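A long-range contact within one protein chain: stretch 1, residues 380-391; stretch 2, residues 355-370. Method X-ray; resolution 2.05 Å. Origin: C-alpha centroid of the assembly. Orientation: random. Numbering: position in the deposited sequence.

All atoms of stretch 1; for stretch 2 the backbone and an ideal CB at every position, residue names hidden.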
# COMPACT_ATOMS: atom_id res chain seq x y z
N SER A 380 -8.33 -1.40 -8.31
CA SER A 380 -9.52 -1.89 -9.03
C SER A 380 -9.94 -3.28 -8.54
O SER A 380 -9.12 -4.01 -7.98
CB SER A 380 -9.23 -1.95 -10.54
OG SER A 380 -10.27 -2.62 -11.23
N GLU A 381 -11.19 -3.67 -8.78
CA GLU A 381 -11.59 -5.04 -8.45
C GLU A 381 -11.29 -6.00 -9.59
O GLU A 381 -11.47 -7.21 -9.44
CB GLU A 381 -13.08 -5.11 -8.07
CG GLU A 381 -13.42 -4.32 -6.81
CD GLU A 381 -14.89 -4.36 -6.47
OE1 GLU A 381 -15.70 -4.73 -7.35
OE2 GLU A 381 -15.24 -4.03 -5.32
N GLY A 382 -10.84 -5.48 -10.72
CA GLY A 382 -10.62 -6.31 -11.89
C GLY A 382 -11.94 -6.66 -12.54
O GLY A 382 -13.00 -6.27 -12.06
N VAL A 383 -11.89 -7.43 -13.62
CA VAL A 383 -13.12 -7.75 -14.35
C VAL A 383 -13.24 -9.25 -14.56
O VAL A 383 -12.33 -9.88 -15.08
CB VAL A 383 -13.17 -7.04 -15.72
CG1 VAL A 383 -14.42 -7.46 -16.49
CG2 VAL A 383 -13.16 -5.53 -15.54
N LEU A 384 -14.35 -9.81 -14.12
CA LEU A 384 -14.70 -11.19 -14.44
C LEU A 384 -16.20 -11.22 -14.68
O LEU A 384 -16.98 -11.09 -13.74
CB LEU A 384 -14.34 -12.12 -13.29
CG LEU A 384 -14.82 -13.56 -13.48
CD1 LEU A 384 -14.13 -14.25 -14.67
CD2 LEU A 384 -14.64 -14.38 -12.18
N HIS A 385 -16.60 -11.38 -15.94
CA HIS A 385 -18.01 -11.35 -16.31
C HIS A 385 -18.76 -12.59 -15.85
O HIS A 385 -18.21 -13.69 -15.87
CB HIS A 385 -18.17 -11.18 -17.82
CG HIS A 385 -17.59 -9.91 -18.35
ND1 HIS A 385 -16.56 -9.89 -19.26
CD2 HIS A 385 -17.87 -8.62 -18.07
CE1 HIS A 385 -16.23 -8.64 -19.53
NE2 HIS A 385 -17.02 -7.85 -18.82
N PRO A 386 -20.04 -12.42 -15.44
CA PRO A 386 -20.89 -13.56 -15.08
C PRO A 386 -20.94 -14.59 -16.20
O PRO A 386 -20.92 -14.21 -17.38
CB PRO A 386 -22.28 -12.92 -14.87
CG PRO A 386 -22.19 -11.54 -15.46
CD PRO A 386 -20.75 -11.13 -15.31
N SER A 387 -20.97 -15.87 -15.85
CA SER A 387 -20.88 -16.93 -16.85
C SER A 387 -22.02 -16.92 -17.87
O SER A 387 -21.83 -17.31 -19.01
CB SER A 387 -20.75 -18.31 -16.19
OG SER A 387 -21.87 -18.60 -15.38
N ASP A 388 -23.21 -16.46 -17.48
CA ASP A 388 -24.29 -16.43 -18.46
C ASP A 388 -24.10 -15.35 -19.53
O ASP A 388 -24.80 -15.33 -20.52
CB ASP A 388 -25.68 -16.37 -17.81
CG ASP A 388 -25.82 -15.23 -16.81
OD1 ASP A 388 -24.98 -14.30 -16.82
OD2 ASP A 388 -26.79 -15.27 -16.01
N SER A 389 -23.12 -14.46 -19.33
CA SER A 389 -22.81 -13.45 -20.35
C SER A 389 -21.72 -13.92 -21.30
O SER A 389 -21.41 -13.23 -22.26
CB SER A 389 -22.36 -12.14 -19.70
OG SER A 389 -21.00 -12.21 -19.29
N TRP A 390 -21.11 -15.07 -21.02
CA TRP A 390 -20.03 -15.58 -21.86
C TRP A 390 -20.59 -16.07 -23.18
O TRP A 390 -21.74 -16.51 -23.23
CB TRP A 390 -19.33 -16.77 -21.18
CG TRP A 390 -18.61 -16.44 -19.90
CD1 TRP A 390 -18.38 -15.20 -19.37
CD2 TRP A 390 -18.04 -17.38 -18.98
NE1 TRP A 390 -17.69 -15.31 -18.18
CE2 TRP A 390 -17.48 -16.64 -17.92
CE3 TRP A 390 -17.96 -18.77 -18.96
CZ2 TRP A 390 -16.83 -17.26 -16.84
CZ3 TRP A 390 -17.32 -19.38 -17.89
CH2 TRP A 390 -16.77 -18.62 -16.84
N ASP A 391 -19.80 -16.00 -24.24
CA ASP A 391 -20.20 -16.62 -25.50
C ASP A 391 -19.41 -17.91 -25.68
O ASP A 391 -18.63 -18.28 -24.80
CB ASP A 391 -20.03 -15.67 -26.69
CG ASP A 391 -18.59 -15.26 -26.92
OD1 ASP A 391 -17.70 -16.13 -26.91
OD2 ASP A 391 -18.34 -14.05 -27.13
N UNK A 355 -18.59 -27.29 -16.55
CA UNK A 355 -19.66 -26.39 -16.97
C UNK A 355 -19.24 -24.95 -16.78
O UNK A 355 -18.34 -24.67 -16.00
CB UNK A 355 -20.95 -26.67 -16.19
N UNK A 356 -19.89 -24.05 -17.52
CA UNK A 356 -19.71 -22.60 -17.36
C UNK A 356 -19.74 -22.18 -15.89
O UNK A 356 -18.90 -21.40 -15.44
CB UNK A 356 -20.79 -21.85 -18.13
N UNK A 357 -20.72 -22.69 -15.15
CA UNK A 357 -20.86 -22.31 -13.75
C UNK A 357 -19.66 -22.74 -12.92
O UNK A 357 -19.18 -21.98 -12.08
CB UNK A 357 -22.14 -22.92 -13.17
N UNK A 358 -19.17 -23.95 -13.17
CA UNK A 358 -17.99 -24.45 -12.47
C UNK A 358 -16.76 -23.63 -12.83
O UNK A 358 -15.96 -23.28 -11.95
CB UNK A 358 -17.76 -25.93 -12.80
N UNK A 359 -16.60 -23.31 -14.11
CA UNK A 359 -15.48 -22.46 -14.54
C UNK A 359 -15.50 -21.13 -13.79
O UNK A 359 -14.50 -20.75 -13.18
CB UNK A 359 -15.54 -22.21 -16.05
N UNK A 360 -16.63 -20.43 -13.82
CA UNK A 360 -16.75 -19.14 -13.14
C UNK A 360 -16.44 -19.30 -11.65
O UNK A 360 -15.70 -18.51 -11.07
CB UNK A 360 -18.15 -18.56 -13.33
N UNK A 361 -17.04 -20.33 -11.04
CA UNK A 361 -16.93 -20.55 -9.60
C UNK A 361 -15.49 -20.69 -9.15
O UNK A 361 -15.09 -20.06 -8.18
CB UNK A 361 -17.72 -21.80 -9.19
N UNK A 362 -14.70 -21.50 -9.84
CA UNK A 362 -13.33 -21.67 -9.39
C UNK A 362 -12.45 -20.46 -9.62
O UNK A 362 -11.64 -20.13 -8.77
CB UNK A 362 -12.71 -22.88 -10.09
N UNK A 363 -12.65 -19.76 -10.72
CA UNK A 363 -11.90 -18.53 -10.91
C UNK A 363 -12.26 -17.50 -9.83
O UNK A 363 -11.39 -16.93 -9.17
CB UNK A 363 -12.17 -17.96 -12.30
N UNK A 364 -13.56 -17.31 -9.62
CA UNK A 364 -14.05 -16.38 -8.61
C UNK A 364 -13.59 -16.79 -7.21
O UNK A 364 -13.20 -15.95 -6.40
CB UNK A 364 -15.58 -16.30 -8.66
N UNK A 365 -13.66 -18.09 -6.91
CA UNK A 365 -13.25 -18.60 -5.60
C UNK A 365 -11.80 -18.22 -5.25
O UNK A 365 -11.46 -18.08 -4.07
CB UNK A 365 -13.41 -20.12 -5.57
N UNK A 366 -10.94 -18.08 -6.25
CA UNK A 366 -9.54 -17.68 -6.00
C UNK A 366 -9.40 -16.18 -5.73
O UNK A 366 -8.28 -15.68 -5.53
CB UNK A 366 -8.66 -18.06 -7.19
N UNK A 367 -10.51 -15.46 -5.71
CA UNK A 367 -10.49 -14.03 -5.41
C UNK A 367 -10.53 -13.11 -6.64
O UNK A 367 -10.44 -11.88 -6.51
CB UNK A 367 -9.23 -13.71 -4.59
N UNK A 368 -10.64 -13.69 -7.82
CA UNK A 368 -10.63 -12.90 -9.07
C UNK A 368 -11.94 -12.14 -9.19
O UNK A 368 -13.01 -12.72 -8.95
CB UNK A 368 -10.42 -13.80 -10.29
N UNK A 369 -11.88 -10.86 -9.54
CA UNK A 369 -13.08 -10.06 -9.71
C UNK A 369 -13.59 -9.46 -8.40
O UNK A 369 -14.62 -8.79 -8.38
CB UNK A 369 -14.18 -10.91 -10.35
N UNK A 370 -12.88 -9.71 -7.31
CA UNK A 370 -13.29 -9.19 -6.01
C UNK A 370 -12.21 -8.30 -5.39
O UNK A 370 -11.01 -8.50 -5.63
CB UNK A 370 -13.62 -10.35 -5.06

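Position 355 lies just before the helix, with nothing of stretch 1 within 5.5 Å of its ideal CB. The site suits a helix-capping residue: serine, threonine, aspartate or asparagine. It is T355, whose OG1 accepts a capping bond from the backbone N of position 358 at 3.2 Å.

Position 356 points toward stretch 1. Its ideal CB is 4.0 Å from S387 CB and 4.3 Å from W390 CE3. A small or medium side chain, polar or apolar, would suit. It is N356; its CG lies 3.9 Å from W390 CE3, and its OD1 is hydrogen-bonded elsewhere in the structure.

Position 357 points away, so many residues would do, polar ones especially. It is E357. Position 358 also points away and is free of stretch 1. It is Q358, whose OE1 accepts from T355 N at 2.9 Å.

Position 359 points toward W390, with its ideal CB 3.8 Å from CZ3. A side chain that starts with methylenes or is apolar would suit. It is R359. Its CB sits at the edge of the indole ring, and its end leads away.

Position 360 faces S387 and W390. The ideal CB is 3.8 Å from W390 CH2 and 3.9 Å from S387 CB, and L384 lies further along. A long apolar or aromatic side chain would suit. It is Y360. Its CE1 is 3.6 Å from L384 CD2 and 3.5 Å from H385 O, which lies at the ring edge. A water joins it to stretch 1, 3.2 Å from Y360 OH and donating to L384 O at 3.2 Å.

Positions 361 and 362 do not reach stretch 1. They are N361 and F362.

Position 363 points toward L384, with its ideal CB 4.4 Å from CD2. An aliphatic residue would suit. It is I363, and its CG2 packs 3.9 Å from L384 CD2.

Position 364 points sideways, its ideal CB 4.1 Å from L384 CD2. A small residue would suit. It is S364.

Positions 365 and 366 are out of reach: K365 and F366. Position 367 has positive phi and would jam a CB against the preceding carbonyl. Glycine is called for, and G367 forms the Schellman motif.

Position 368 points sideways near L384. An apolar residue would suit. It is I368, with CG2 4.3 Å from L384 CB.

At 369 phi is again positive, and a CB would lie 3.2 Å from L384 CB. Glycine fits. G369 CA makes a CA-H...O contact with E381 O at 3.3 Å.

Position 370 points away. It is Q370.

Stretch 2 355-370: TNEQRYNFISKFGIGQ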
# COMPACT_ATOMS: atom_id res chain seq x y z
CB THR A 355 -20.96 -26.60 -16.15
OG1 THR A 355 -20.77 -26.17 -14.80
CG2 THR A 355 -21.42 -28.08 -16.18
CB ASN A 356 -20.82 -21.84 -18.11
CG ASN A 356 -20.54 -21.69 -19.60
OD1 ASN A 356 -19.58 -22.25 -20.13
ND2 ASN A 356 -21.39 -20.92 -20.28
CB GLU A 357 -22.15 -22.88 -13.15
CG GLU A 357 -22.38 -22.45 -11.70
CD GLU A 357 -23.58 -23.13 -11.06
OE1 GLU A 357 -24.22 -23.97 -11.73
OE2 GLU A 357 -23.87 -22.82 -9.88
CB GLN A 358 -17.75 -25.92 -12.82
CG GLN A 358 -18.80 -26.83 -12.24
CD GLN A 358 -18.72 -28.21 -12.81
OE1 GLN A 358 -18.26 -28.40 -13.94
NE2 GLN A 358 -19.16 -29.20 -12.04
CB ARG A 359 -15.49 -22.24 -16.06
CG ARG A 359 -15.33 -23.53 -16.85
CD ARG A 359 -15.61 -23.37 -18.36
NE ARG A 359 -15.64 -24.69 -19.01
CZ ARG A 359 -15.21 -24.93 -20.25
NH1 ARG A 359 -14.72 -23.95 -20.99
NH2 ARG A 359 -15.27 -26.17 -20.74
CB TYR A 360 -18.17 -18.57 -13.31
CG TYR A 360 -18.35 -17.25 -12.57
CD1 TYR A 360 -18.10 -16.04 -13.20
CD2 TYR A 360 -18.75 -17.23 -11.24
CE1 TYR A 360 -18.24 -14.83 -12.53
CE2 TYR A 360 -18.90 -16.03 -10.56
CZ TYR A 360 -18.65 -14.84 -11.21
OH TYR A 360 -18.79 -13.65 -10.53
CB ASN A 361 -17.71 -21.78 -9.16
CG ASN A 361 -17.53 -22.09 -7.68
OD1 ASN A 361 -18.18 -21.47 -6.83
ND2 ASN A 361 -16.65 -23.03 -7.37
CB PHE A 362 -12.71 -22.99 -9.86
CG PHE A 362 -13.12 -24.15 -8.97
CD1 PHE A 362 -12.43 -24.41 -7.79
CD2 PHE A 362 -14.23 -24.91 -9.27
CE1 PHE A 362 -12.84 -25.45 -6.95
CE2 PHE A 362 -14.64 -25.96 -8.45
CZ PHE A 362 -13.94 -26.23 -7.29
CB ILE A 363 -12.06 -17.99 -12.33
CG1 ILE A 363 -11.37 -18.97 -13.29
CG2 ILE A 363 -11.44 -16.57 -12.45
CD1 ILE A 363 -11.89 -18.95 -14.67
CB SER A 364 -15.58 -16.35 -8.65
OG SER A 364 -16.08 -15.29 -7.85
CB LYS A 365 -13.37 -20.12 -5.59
CG LYS A 365 -13.84 -20.74 -4.29
CD LYS A 365 -14.01 -22.25 -4.52
CE LYS A 365 -14.71 -22.96 -3.37
NZ LYS A 365 -15.00 -24.38 -3.76
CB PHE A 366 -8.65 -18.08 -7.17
CG PHE A 366 -8.17 -19.51 -7.14
CD1 PHE A 366 -6.98 -19.84 -6.51
CD2 PHE A 366 -8.91 -20.52 -7.73
CE1 PHE A 366 -6.52 -21.16 -6.49
CE2 PHE A 366 -8.47 -21.84 -7.71
CZ PHE A 366 -7.28 -22.17 -7.09
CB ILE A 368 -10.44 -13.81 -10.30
CG1 ILE A 368 -9.14 -14.62 -10.19
CG2 ILE A 368 -10.46 -13.02 -11.60
CD1 ILE A 368 -7.96 -13.84 -9.64
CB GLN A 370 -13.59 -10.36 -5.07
CG GLN A 370 -14.53 -11.38 -5.67
CD GLN A 370 -14.46 -12.70 -4.96
OE1 GLN A 370 -14.81 -12.80 -3.79
NE2 GLN A 370 -13.98 -13.72 -5.66
O HOH W 1 -16.97 -11.04 -10.58
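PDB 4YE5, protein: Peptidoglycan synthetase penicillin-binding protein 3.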